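Local coordinates for protein malonate decarboxylase subunit alpha (Acinetobacter baumannii ATCC 17978, PDB 6MPR) that probably acts as the acyl-carrier-protein transferase of malonate decarboxylase, exchanging the acetyl group on the carrier protein for malonyl, at residues 95-98 / 102-105; 177-182 / 229-234; 252-257 / 278-283. All coordinates share one frame; numbering follows the deposited sequence.

Contact 1 of 3, residues 95-98 / 102-105; sequences PSVG and HLDL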
ATOM      1  N   PRO A  95      -9.818 -12.510   2.939  1.00 11.53           N
ATOM      2  CA  PRO A  95      -8.428 -12.306   3.367  1.00 10.78           C
ATOM      3  C   PRO A  95      -7.861 -13.528   4.066  1.00  8.73           C
ATOM      4  O   PRO A  95      -6.712 -13.900   3.829  1.00 11.17           O
ATOM      5  CB  PRO A  95      -8.528 -11.091   4.305  1.00 11.09           C
ATOM      6  CG  PRO A  95      -9.747 -10.340   3.787  1.00 11.48           C
ATOM      7  CD  PRO A  95     -10.713 -11.423   3.380  1.00  8.59           C
ATOM      8  N   SER A  96      -8.663 -14.179   4.905  1.00  9.07           N
ATOM      9  CA  SER A  96      -8.209 -15.333   5.675  1.00 13.05           C
ATOM     10  C   SER A  96      -9.302 -16.394   5.659  1.00 14.38           C
ATOM     11  O   SER A  96     -10.463 -16.085   5.946  1.00 17.47           O
ATOM     12  CB  SER A  96      -7.869 -14.920   7.115  1.00 16.73           C
ATOM     13  OG  SER A  96      -7.100 -15.923   7.761  1.00 20.07           O
ATOM     14  N   VAL A  97      -8.933 -17.634   5.314  1.00 14.14           N
ATOM     15  CA  VAL A  97      -9.857 -18.768   5.253  1.00 19.65           C
ATOM     16  C   VAL A  97      -9.470 -19.713   6.381  1.00 31.49           C
ATOM     17  O   VAL A  97      -8.504 -20.470   6.254  1.00 37.19           O
ATOM     18  CB  VAL A  97      -9.808 -19.495   3.905  1.00 22.15           C
ATOM     19  CG1 VAL A  97     -10.976 -20.475   3.795  1.00 32.32           C
ATOM     20  CG2 VAL A  97      -9.816 -18.521   2.754  1.00 19.57           C
ATOM     21  N   GLY A  98     -10.230 -19.694   7.473  1.00 44.74           N
ATOM     22  CA  GLY A  98      -9.953 -20.562   8.604  1.00 53.34           C
ATOM     23  C   GLY A  98     -11.145 -21.330   9.155  1.00 54.07           C
ATOM     24  O   GLY A  98     -11.007 -22.512   9.486  1.00 62.60           O
ATOM     25  N   HIS A 102     -16.322 -21.946   6.181  1.00 13.15           N
ATOM     26  CA  HIS A 102     -15.809 -21.313   4.966  1.00 16.46           C
ATOM     27  C   HIS A 102     -15.635 -22.342   3.865  1.00 15.80           C
ATOM     28  O   HIS A 102     -16.076 -22.146   2.730  1.00 14.42           O
ATOM     29  CB  HIS A 102     -14.476 -20.623   5.228  1.00 14.19           C
ATOM     30  CG  HIS A 102     -14.567 -19.476   6.171  1.00 14.30           C
ATOM     31  ND1 HIS A 102     -13.456 -18.912   6.757  1.00 14.00           N
ATOM     32  CD2 HIS A 102     -15.630 -18.778   6.629  1.00 14.37           C
ATOM     33  CE1 HIS A 102     -13.831 -17.924   7.548  1.00 17.01           C
ATOM     34  NE2 HIS A 102     -15.144 -17.816   7.482  1.00 16.22           N
ATOM     35  N   LEU A 103     -14.992 -23.459   4.192  1.00 15.47           N
ATOM     36  CA  LEU A 103     -14.782 -24.486   3.192  1.00 15.96           C
ATOM     37  C   LEU A 103     -16.043 -25.309   2.963  1.00 16.73           C
ATOM     38  O   LEU A 103     -16.232 -25.836   1.860  1.00 15.84           O
ATOM     39  CB  LEU A 103     -13.581 -25.341   3.599  1.00 14.16           C
ATOM     40  CG  LEU A 103     -12.300 -24.492   3.610  1.00 20.58           C
ATOM     41  CD1 LEU A 103     -11.075 -25.289   4.022  1.00 22.40           C
ATOM     42  CD2 LEU A 103     -12.070 -23.830   2.255  1.00 20.44           C
ATOM     43  N   ASP A 104     -16.944 -25.389   3.959  1.00 13.87           N
ATOM     44  CA  ASP A 104     -18.228 -26.051   3.740  1.00 14.39           C
ATOM     45  C   ASP A 104     -19.007 -25.409   2.589  1.00 14.12           C
ATOM     46  O   ASP A 104     -19.777 -26.094   1.901  1.00 16.17           O
ATOM     47  CB  ASP A 104     -19.082 -26.021   5.012  1.00 22.52           C
ATOM     48  CG  ASP A 104     -18.472 -26.816   6.176  1.00 31.53           C
ATOM     49  OD1 ASP A 104     -17.474 -27.555   5.991  1.00 27.48           O
ATOM     50  OD2 ASP A 104     -19.004 -26.686   7.302  1.00 31.96           O
ATOM     51  N   LEU A 105     -18.815 -24.104   2.350  1.00 13.48           N
ATOM     52  CA  LEU A 105     -19.499 -23.449   1.229  1.00 16.81           C
ATOM     53  C   LEU A 105     -19.190 -24.130  -0.099  1.00 18.33           C
ATOM     54  O   LEU A 105     -20.057 -24.221  -0.980  1.00 14.90           O
ATOM     55  CB  LEU A 105     -19.099 -21.976   1.145  1.00 13.58           C
ATOM     56  CG  LEU A 105     -19.489 -21.094   2.323  1.00 11.86           C
ATOM     57  CD1 LEU A 105     -18.769 -19.750   2.232  1.00 14.12           C
ATOM     58  CD2 LEU A 105     -21.018 -20.919   2.372  1.00 15.16           C
TER
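Val97 and His102 are brought together by their first torsions: the CG1 branch of Val97 stands trans to its own backbone nitrogen (chi1 -169°), while CG of His102 is placed opposite its carbonyl carbon (chi1 -65°). The valine methyl therefore projects to the base of the histidine side chain, with Val97 CG1 3.8 Å from His102 CB, and the two side chains run past each other in opposite directions. The same methyl also touches the next helix residue, Val97 CG1 lying 3.9 Å from Leu103 CD2, where the two side chains cross at about a right angle. One branch of the valine thus fills the angle between two successive helix side chains.

Beyond CB, the imidazole extends back along the backbone of the strand. Its ND1 edge faces the amide of Gly98, which lies near the ring plane, and a weak hydrogen bond runs from Gly98 N to His102 ND1 at 3.4 Å. The bond is noticeably bent, with 140° at the hydrogen, so it is likely to hold the ring orientation only loosely. Val97 CA, 3.9 Å from His102 ND1, approaches the ring obliquely. Gly98 itself lies at the surface, whereas Val97, His102 and Leu103 are buried.

Other parts of the same chain pack around it. Phe116 of strand 111-116 packs on Val97, Met94 lies against His102, and Leu103 rests on Ile126 and Leu129 of helix 125-131. Backbone bonds join both Pro95 and Val97 to Phe118.

The chain turns a corner at Pro95, leaving the main sheet for the short strand 96-97, and, after a short turn, continues as helix 100-107 before entering strand 111-116. This is the strand-to-helix turn of a beta-alpha-beta crossover in a Rossmann-like parallel alpha/beta domain.

Contact 2 of 3, residues 177-182 / 229-234; sequences STEDSP and FYIEPL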
ATOM      1  N   SER A 177     -10.764  -4.263  17.007  1.00 11.41           N
ATOM      2  CA  SER A 177     -10.768  -5.266  15.950  1.00  8.90           C
ATOM      3  C   SER A 177     -11.239  -4.704  14.614  1.00  9.62           C
ATOM      4  O   SER A 177     -11.848  -5.428  13.814  1.00 12.42           O
ATOM      5  CB  SER A 177     -11.615  -6.469  16.370  1.00 11.72           C
ATOM      6  OG  SER A 177     -10.987  -7.107  17.451  1.00 15.90           O
ATOM      7  N   THR A 178     -10.975  -3.418  14.368  1.00  9.95           N
ATOM      8  CA  THR A 178     -11.274  -2.811  13.077  1.00 10.72           C
ATOM      9  C   THR A 178     -10.641  -3.607  11.932  1.00 11.63           C
ATOM     10  O   THR A 178     -11.316  -3.949  10.954  1.00  8.78           O
ATOM     11  CB  THR A 178     -10.803  -1.356  13.084  1.00  7.12           C
ATOM     12  OG1 THR A 178     -11.604  -0.597  14.019  1.00  8.11           O
ATOM     13  CG2 THR A 178     -10.945  -0.743  11.704  1.00  8.93           C
ATOM     14  N   GLU A 179      -9.349  -3.943  12.058  1.00  7.29           N
ATOM     15  CA  GLU A 179      -8.669  -4.828  11.108  1.00  8.42           C
ATOM     16  C   GLU A 179      -8.896  -4.436   9.649  1.00  8.04           C
ATOM     17  O   GLU A 179      -8.595  -3.295   9.261  1.00  8.32           O
ATOM     18  CB  GLU A 179      -9.098  -6.294  11.329  1.00  7.52           C
ATOM     19  CG  GLU A 179      -8.512  -6.908  12.636  1.00 11.72           C
ATOM     20  CD  GLU A 179      -8.822  -8.403  12.791  1.00 13.80           C
ATOM     21  OE1 GLU A 179      -8.309  -9.227  11.992  1.00 13.95           O
ATOM     22  OE2 GLU A 179      -9.587  -8.754  13.717  1.00 14.29           O
ATOM     23  N   ASP A 180      -9.407  -5.384   8.836  1.00  7.88           N
ATOM     24  CA  ASP A 180      -9.598  -5.179   7.401  1.00 14.50           C
ATOM     25  C   ASP A 180     -10.879  -4.432   7.062  1.00 10.27           C
ATOM     26  O   ASP A 180     -11.039  -4.025   5.907  1.00 11.05           O
ATOM     27  CB  ASP A 180      -9.677  -6.503   6.605  1.00  9.02           C
ATOM     28  CG  ASP A 180      -8.701  -7.588   7.083  1.00 14.88           C
ATOM     29  OD1 ASP A 180      -8.456  -7.733   8.292  1.00 15.74           O
ATOM     30  OD2 ASP A 180      -8.234  -8.361   6.219  1.00 13.07           O
ATOM     31  N   SER A 181     -11.800  -4.266   8.008  1.00  8.77           N
ATOM     32  CA  SER A 181     -13.168  -3.908   7.622  1.00  9.94           C
ATOM     33  C   SER A 181     -13.266  -2.640   6.778  1.00 10.29           C
ATOM     34  O   SER A 181     -13.992  -2.657   5.767  1.00 10.59           O
ATOM     35  CB  SER A 181     -14.038  -3.830   8.887  1.00  9.90           C
ATOM     36  OG  SER A 181     -14.108  -5.112   9.481  1.00 12.45           O
ATOM     37  N   PRO A 182     -12.586  -1.531   7.097  1.00  9.11           N
ATOM     38  CA  PRO A 182     -12.756  -0.333   6.252  1.00 16.03           C
ATOM     39  C   PRO A 182     -12.285  -0.549   4.823  1.00 13.63           C
ATOM     40  O   PRO A 182     -12.891  -0.015   3.888  1.00 12.45           O
ATOM     41  CB  PRO A 182     -11.914   0.730   6.972  1.00 15.50           C
ATOM     42  CG  PRO A 182     -11.735   0.218   8.366  1.00 17.93           C
ATOM     43  CD  PRO A 182     -11.646  -1.273   8.204  1.00 12.46           C
ATOM     44  N   PHE A 229     -18.883 -12.102  17.929  1.00 10.52           N
ATOM     45  CA  PHE A 229     -18.053 -12.562  16.819  1.00 13.25           C
ATOM     46  C   PHE A 229     -16.840 -13.341  17.318  1.00 13.27           C
ATOM     47  O   PHE A 229     -16.260 -13.042  18.369  1.00 12.81           O
ATOM     48  CB  PHE A 229     -17.624 -11.394  15.892  1.00 12.84           C
ATOM     49  CG  PHE A 229     -16.671 -10.373  16.507  1.00 14.39           C
ATOM     50  CD1 PHE A 229     -15.313 -10.648  16.678  1.00 12.04           C
ATOM     51  CD2 PHE A 229     -17.124  -9.099  16.819  1.00 11.73           C
ATOM     52  CE1 PHE A 229     -14.446  -9.694  17.205  1.00 11.76           C
ATOM     53  CE2 PHE A 229     -16.279  -8.139  17.351  1.00 12.85           C
ATOM     54  CZ  PHE A 229     -14.920  -8.434  17.546  1.00 13.45           C
ATOM     55  N   TYR A 230     -16.513 -14.395  16.573  1.00 11.39           N
ATOM     56  CA  TYR A 230     -15.428 -15.296  16.925  1.00 15.11           C
ATOM     57  C   TYR A 230     -14.074 -14.642  16.706  1.00  9.78           C
ATOM     58  O   TYR A 230     -13.844 -13.987  15.683  1.00 13.47           O
ATOM     59  CB  TYR A 230     -15.519 -16.555  16.070  1.00 14.90           C
ATOM     60  CG  TYR A 230     -14.447 -17.579  16.340  1.00 16.03           C
ATOM     61  CD1 TYR A 230     -14.584 -18.478  17.380  1.00 18.45           C
ATOM     62  CD2 TYR A 230     -13.290 -17.640  15.561  1.00 17.62           C
ATOM     63  CE1 TYR A 230     -13.612 -19.424  17.645  1.00 22.53           C
ATOM     64  CE2 TYR A 230     -12.305 -18.594  15.821  1.00 19.17           C
ATOM     65  CZ  TYR A 230     -12.480 -19.482  16.866  1.00 28.49           C
ATOM     66  OH  TYR A 230     -11.529 -20.437  17.152  1.00 34.05           O
ATOM     67  N   ILE A 231     -13.166 -14.845  17.657  1.00 14.79           N
ATOM     68  CA  ILE A 231     -11.780 -14.407  17.504  1.00  9.57           C
ATOM     69  C   ILE A 231     -10.923 -15.175  18.505  1.00 15.81           C
ATOM     70  O   ILE A 231     -11.310 -15.343  19.663  1.00 18.44           O
ATOM     71  CB  ILE A 231     -11.655 -12.876  17.685  1.00 12.00           C
ATOM     72  CG1 ILE A 231     -10.195 -12.448  17.568  1.00 11.85           C
ATOM     73  CG2 ILE A 231     -12.268 -12.403  19.001  1.00 19.48           C
ATOM     74  CD1 ILE A 231     -10.031 -10.936  17.462  1.00 15.32           C
ATOM     75  N   GLU A 232      -9.736 -15.663  18.031  1.00 13.49           N
ATOM     76  CA  GLU A 232      -8.722 -16.413  18.780  1.00 18.73           C
ATOM     77  C   GLU A 232      -7.529 -15.541  19.127  1.00 14.51           C
ATOM     78  O   GLU A 232      -7.219 -14.592  18.412  1.00 16.62           O
ATOM     79  CB  GLU A 232      -8.177 -17.587  17.959  1.00 20.13           C
ATOM     80  CG  GLU A 232      -9.142 -18.568  17.438  1.00 28.20           C
ATOM     81  CD  GLU A 232      -8.395 -19.727  16.805  1.00 27.76           C
ATOM     82  OE1 GLU A 232      -7.799 -20.525  17.559  1.00 32.63           O
ATOM     83  OE2 GLU A 232      -8.365 -19.809  15.563  1.00 27.59           O
ATOM     84  N   PRO A 233      -6.776 -15.884  20.191  1.00 15.78           N
ATOM     85  CA  PRO A 233      -5.509 -15.191  20.450  1.00 14.67           C
ATOM     86  C   PRO A 233      -4.406 -15.716  19.554  1.00 14.77           C
ATOM     87  O   PRO A 233      -3.717 -16.680  19.906  1.00 29.50           O
ATOM     88  CB  PRO A 233      -5.227 -15.505  21.930  1.00 10.72           C
ATOM     89  CG  PRO A 233      -5.892 -16.821  22.158  1.00 23.01           C
ATOM     90  CD  PRO A 233      -7.121 -16.828  21.269  1.00 20.74           C
ATOM     91  N   LEU A 234      -4.211 -15.084  18.406  1.00 11.99           N
ATOM     92  CA  LEU A 234      -3.238 -15.550  17.430  1.00 12.46           C
ATOM     93  C   LEU A 234      -1.893 -14.840  17.529  1.00 15.64           C
ATOM     94  O   LEU A 234      -0.962 -15.217  16.806  1.00 16.59           O
ATOM     95  CB  LEU A 234      -3.805 -15.377  16.018  1.00 17.17           C
ATOM     96  CG  LEU A 234      -5.119 -16.120  15.750  1.00 20.07           C
ATOM     97  CD1 LEU A 234      -5.654 -15.750  14.374  1.00 22.59           C
ATOM     98  CD2 LEU A 234      -4.929 -17.635  15.874  1.00 21.81           C
TER
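Ser177, Ile231 and Phe229 carry this contact, the serine's CB and OG touching the ends of two hydrophobic side chains that approach it at about a right angle to each other. The backbones stay well apart, 9.3 Å between Ser177 CA and Ile231 CA, and the side chains span the interval. Ile231 does so by extension: CG1 is trans to the backbone nitrogen (chi1 178°) and the chain continues outward, so that the terminal methyl, Ile231 CD1, comes within 3.9 Å of Ser177 OG. Phe229 arrives by a different route. Its CG lies between the backbone nitrogen and the carbonyl carbon, and Phe229 CZ, the far end of the ring, lies 4.0 Å from Ser177 CB, with the methylene lying obliquely to the ring.

No hydrogen bond crosses here, and the contact is one of van der Waals packing over a small area. Glu179 adds a marginal touch, Glu179 OE2 being 4.4 Å from Ile231 CD1, but its carboxylate is engaged elsewhere. It forms a salt bridge with Arg350 and accepts bonds from the backbone nitrogens of Gln69 and Lys70, which should fix the group firmly. Lys70 NZ in turn bonds to Ser177 O and Ser181 OG, linking Ser177, before the turn, to Ser181, at its last position.

The chain from Thr178 to Ser181 forms a type II' beta turn, closed by a hydrogen bond of 3.0 Å from Ser181 N to Thr178 O. Glu179 occupies its second position with a positive phi of 49°, backbone geometry that is unusual for a residue other than glycine; its CB points toward 229-234. The arrangement is a tight II' turn leading into helix 181-189, bordered by the irregular connection that leaves strand 221-224 of the large parallel sheet.

Contact 3 of 3, residues 252-257 / 278-283; sequences MAIRGI and ELILPT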
ATOM      1  N   MET A 252      21.722 -13.091  18.337  1.00 14.83           N
ATOM      2  CA  MET A 252      22.385 -12.806  17.067  1.00 17.35           C
ATOM      3  C   MET A 252      21.598 -11.804  16.222  1.00 14.89           C
ATOM      4  O   MET A 252      22.200 -10.959  15.548  1.00 15.45           O
ATOM      5  CB  MET A 252      22.614 -14.112  16.310  1.00 16.62           C
ATOM      6  CG  MET A 252      23.628 -15.015  17.015  1.00 19.16           C
ATOM      7  SD  MET A 252      24.218 -16.352  15.953  1.00 21.88           S
ATOM      8  CE  MET A 252      22.799 -17.443  15.949  1.00 17.49           C
ATOM      9  N   ALA A 253      20.259 -11.884  16.231  1.00 13.57           N
ATOM     10  CA  ALA A 253      19.462 -10.873  15.545  1.00 12.92           C
ATOM     11  C   ALA A 253      19.739  -9.476  16.091  1.00 14.71           C
ATOM     12  O   ALA A 253      19.870  -8.519  15.324  1.00 12.65           O
ATOM     13  CB  ALA A 253      17.967 -11.201  15.655  1.00 15.18           C
ATOM     14  N   ILE A 254      19.818  -9.336  17.411  1.00 15.52           N
ATOM     15  CA  ILE A 254      19.964  -8.006  18.004  1.00 12.95           C
ATOM     16  C   ILE A 254      21.347  -7.445  17.730  1.00 16.90           C
ATOM     17  O   ILE A 254      21.505  -6.287  17.327  1.00 15.44           O
ATOM     18  CB  ILE A 254      19.678  -8.059  19.512  1.00 14.41           C
ATOM     19  CG1 ILE A 254      18.197  -8.346  19.734  1.00 13.59           C
ATOM     20  CG2 ILE A 254      20.135  -6.755  20.175  1.00 13.37           C
ATOM     21  CD1 ILE A 254      17.803  -8.678  21.167  1.00 15.13           C
ATOM     22  N   ARG A 255      22.370  -8.255  17.965  1.00 17.43           N
ATOM     23  CA  ARG A 255      23.749  -7.820  17.806  1.00 15.77           C
ATOM     24  C   ARG A 255      24.149  -7.772  16.334  1.00 20.59           C
ATOM     25  O   ARG A 255      24.712  -6.777  15.861  1.00 17.24           O
ATOM     26  CB  ARG A 255      24.638  -8.773  18.599  1.00 21.42           C
ATOM     27  CG  ARG A 255      26.111  -8.481  18.561  1.00 25.74           C
ATOM     28  CD  ARG A 255      26.503  -7.464  19.611  1.00 32.55           C
ATOM     29  NE  ARG A 255      27.948  -7.302  19.653  1.00 42.38           N
ATOM     30  CZ  ARG A 255      28.568  -6.244  20.163  1.00 51.04           C
ATOM     31  NH1 ARG A 255      27.864  -5.239  20.671  1.00 41.30           N
ATOM     32  NH2 ARG A 255      29.893  -6.187  20.156  1.00 57.39           N
ATOM     33  N   GLY A 256      23.845  -8.833  15.589  1.00 17.68           N
ATOM     34  CA  GLY A 256      24.319  -8.961  14.229  1.00 14.75           C
ATOM     35  C   GLY A 256      23.461  -8.330  13.152  1.00 17.77           C
ATOM     36  O   GLY A 256      23.904  -8.266  12.004  1.00 14.37           O
ATOM     37  N   ILE A 257      22.243  -7.891  13.478  1.00 13.52           N
ATOM     38  CA  ILE A 257      21.374  -7.251  12.491  1.00 13.00           C
ATOM     39  C   ILE A 257      20.871  -5.894  12.984  1.00 12.65           C
ATOM     40  O   ILE A 257      21.110  -4.862  12.341  1.00 13.04           O
ATOM     41  CB  ILE A 257      20.189  -8.165  12.120  1.00 12.56           C
ATOM     42  CG1 ILE A 257      20.681  -9.567  11.702  1.00 14.57           C
ATOM     43  CG2 ILE A 257      19.394  -7.528  10.973  1.00 17.01           C
ATOM     44  CD1 ILE A 257      19.558 -10.521  11.262  1.00 15.66           C
ATOM     45  N   GLU A 278      11.909  -9.860  21.461  1.00 14.83           N
ATOM     46  CA  GLU A 278      11.145  -8.884  22.230  1.00 12.53           C
ATOM     47  C   GLU A 278      11.456  -8.984  23.719  1.00 13.49           C
ATOM     48  O   GLU A 278      11.602  -7.959  24.399  1.00 14.21           O
ATOM     49  CB  GLU A 278       9.649  -9.087  21.968  1.00 13.27           C
ATOM     50  CG  GLU A 278       9.265  -8.937  20.481  1.00 10.11           C
ATOM     51  CD  GLU A 278       7.888  -9.473  20.124  1.00 14.74           C
ATOM     52  OE1 GLU A 278       7.047  -9.659  21.024  1.00 14.98           O
ATOM     53  OE2 GLU A 278       7.661  -9.717  18.915  1.00 12.37           O
ATOM     54  N   LEU A 279      11.594 -10.207  24.237  1.00 17.12           N
ATOM     55  CA  LEU A 279      11.787 -10.420  25.669  1.00 13.41           C
ATOM     56  C   LEU A 279      13.231 -10.260  26.138  1.00 17.33           C
ATOM     57  O   LEU A 279      13.455 -10.158  27.351  1.00 16.08           O
ATOM     58  CB  LEU A 279      11.271 -11.802  26.076  1.00 13.96           C
ATOM     59  CG  LEU A 279       9.741 -11.879  26.084  1.00 16.02           C
ATOM     60  CD1 LEU A 279       9.259 -13.315  26.288  1.00 19.06           C
ATOM     61  CD2 LEU A 279       9.177 -10.956  27.158  1.00 15.03           C
ATOM     62  N   ILE A 280      14.217 -10.217  25.243  1.00 14.46           N
ATOM     63  CA  ILE A 280      15.582  -9.971  25.684  1.00 14.64           C
ATOM     64  C   ILE A 280      16.081  -8.587  25.306  1.00 18.20           C
ATOM     65  O   ILE A 280      17.199  -8.231  25.683  1.00 13.83           O
ATOM     66  CB  ILE A 280      16.581 -11.051  25.200  1.00 14.17           C
ATOM     67  CG1 ILE A 280      16.842 -10.961  23.699  1.00 18.53           C
ATOM     68  CG2 ILE A 280      16.154 -12.448  25.631  1.00 16.59           C
ATOM     69  CD1 ILE A 280      17.986 -11.833  23.240  1.00 19.23           C
ATOM     70  N   LEU A 281      15.293  -7.782  24.598  1.00 14.47           N
ATOM     71  CA  LEU A 281      15.664  -6.374  24.475  1.00 16.02           C
ATOM     72  C   LEU A 281      15.930  -5.726  25.827  1.00 16.45           C
ATOM     73  O   LEU A 281      16.988  -5.097  25.979  1.00 14.85           O
ATOM     74  CB  LEU A 281      14.593  -5.602  23.694  1.00 18.86           C
ATOM     75  CG  LEU A 281      14.619  -5.795  22.185  1.00 17.25           C
ATOM     76  CD1 LEU A 281      13.397  -5.114  21.604  1.00 12.50           C
ATOM     77  CD2 LEU A 281      15.910  -5.205  21.608  1.00 17.49           C
ATOM     78  N   PRO A 282      15.072  -5.864  26.848  1.00 17.13           N
ATOM     79  CA  PRO A 282      15.328  -5.146  28.106  1.00 17.24           C
ATOM     80  C   PRO A 282      16.425  -5.757  28.960  1.00 17.93           C
ATOM     81  O   PRO A 282      16.765  -5.180  30.003  1.00 16.42           O
ATOM     82  CB  PRO A 282      13.971  -5.218  28.836  1.00 23.06           C
ATOM     83  CG  PRO A 282      12.969  -5.611  27.776  1.00 15.33           C
ATOM     84  CD  PRO A 282      13.736  -6.488  26.854  1.00 16.57           C
ATOM     85  N   THR A 283      16.975  -6.906  28.575  1.00 17.16           N
ATOM     86  CA  THR A 283      18.055  -7.545  29.323  1.00 18.46           C
ATOM     87  C   THR A 283      19.327  -7.558  28.484  1.00 17.91           C
ATOM     88  O   THR A 283      20.251  -6.788  28.748  1.00 17.91           O
ATOM     89  CB  THR A 283      17.665  -8.964  29.738  1.00 19.97           C
ATOM     90  OG1 THR A 283      17.245  -9.694  28.579  1.00 17.40           O
ATOM     91  CG2 THR A 283      16.531  -8.941  30.753  1.00 20.68           C
TER
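No ring or other flat group takes part where Ile254 meets Ile280 and Leu281, so there are no faces or edges to pair; the contact is made by branched aliphatic chains. Ile254 supplies the projecting group. With CG1 opposite the carbonyl carbon (chi1 -69°) and the chain beyond it extended, CD1 is pushed toward the second helix and does all the close touching from its side.

There it enters beside Ile280, with Ile254 CD1 3.5 Å from Ile280 CG1, a snug approach, and 3.8 Å from Ile280 CD1. The two isoleucines cross obliquely. Ile280 has its CG1 between its backbone nitrogen and carbonyl carbon (chi1 71°), an uncommon choice for isoleucine in a helix. Leu281 closes in with one methyl, Leu281 CD2 being 4.0 Å from Ile254 CD1. A single methyl thus packs against two successive residues, while the backbones themselves remain well apart.

Neither helix is regular here. The first widens into a pi-type turn at 254-257; the second does so at 281-283 and is kinked around Pro282, although Thr283 N still bonds to Ile280 O.

Ile280 also rests on Ala250 and Met251, and Ala253 on Ile277, extending the apolar seam. Helices 244-261 and 272-287 are joined through strand 265-268 of the mixed sheet. Met252 and Ala253 pack on Leu476 of strand 474-477, placing helix 244-261 between that sheet strand and helix 272-287.

In the fold
The three contacts follow one another along the chain, each closing before the next opens. Contacts 1 and 2 belong to the region built round the first, all-parallel sheet; their centres are 15 Å apart and they touch where Pro95 packs on Asp180. Contact 3 lies with the later mixed sheet, its centre about 37 Å from that of contact 1, on the opposite side of the chain's centre, and about 30 Å from that of contact 2. The loop holding 229-234 leads from strand 221-224 into helix 244-261, so contact 2 stands near the passage between the two sheet regions, and Arg350, from the later part, reaches back to it.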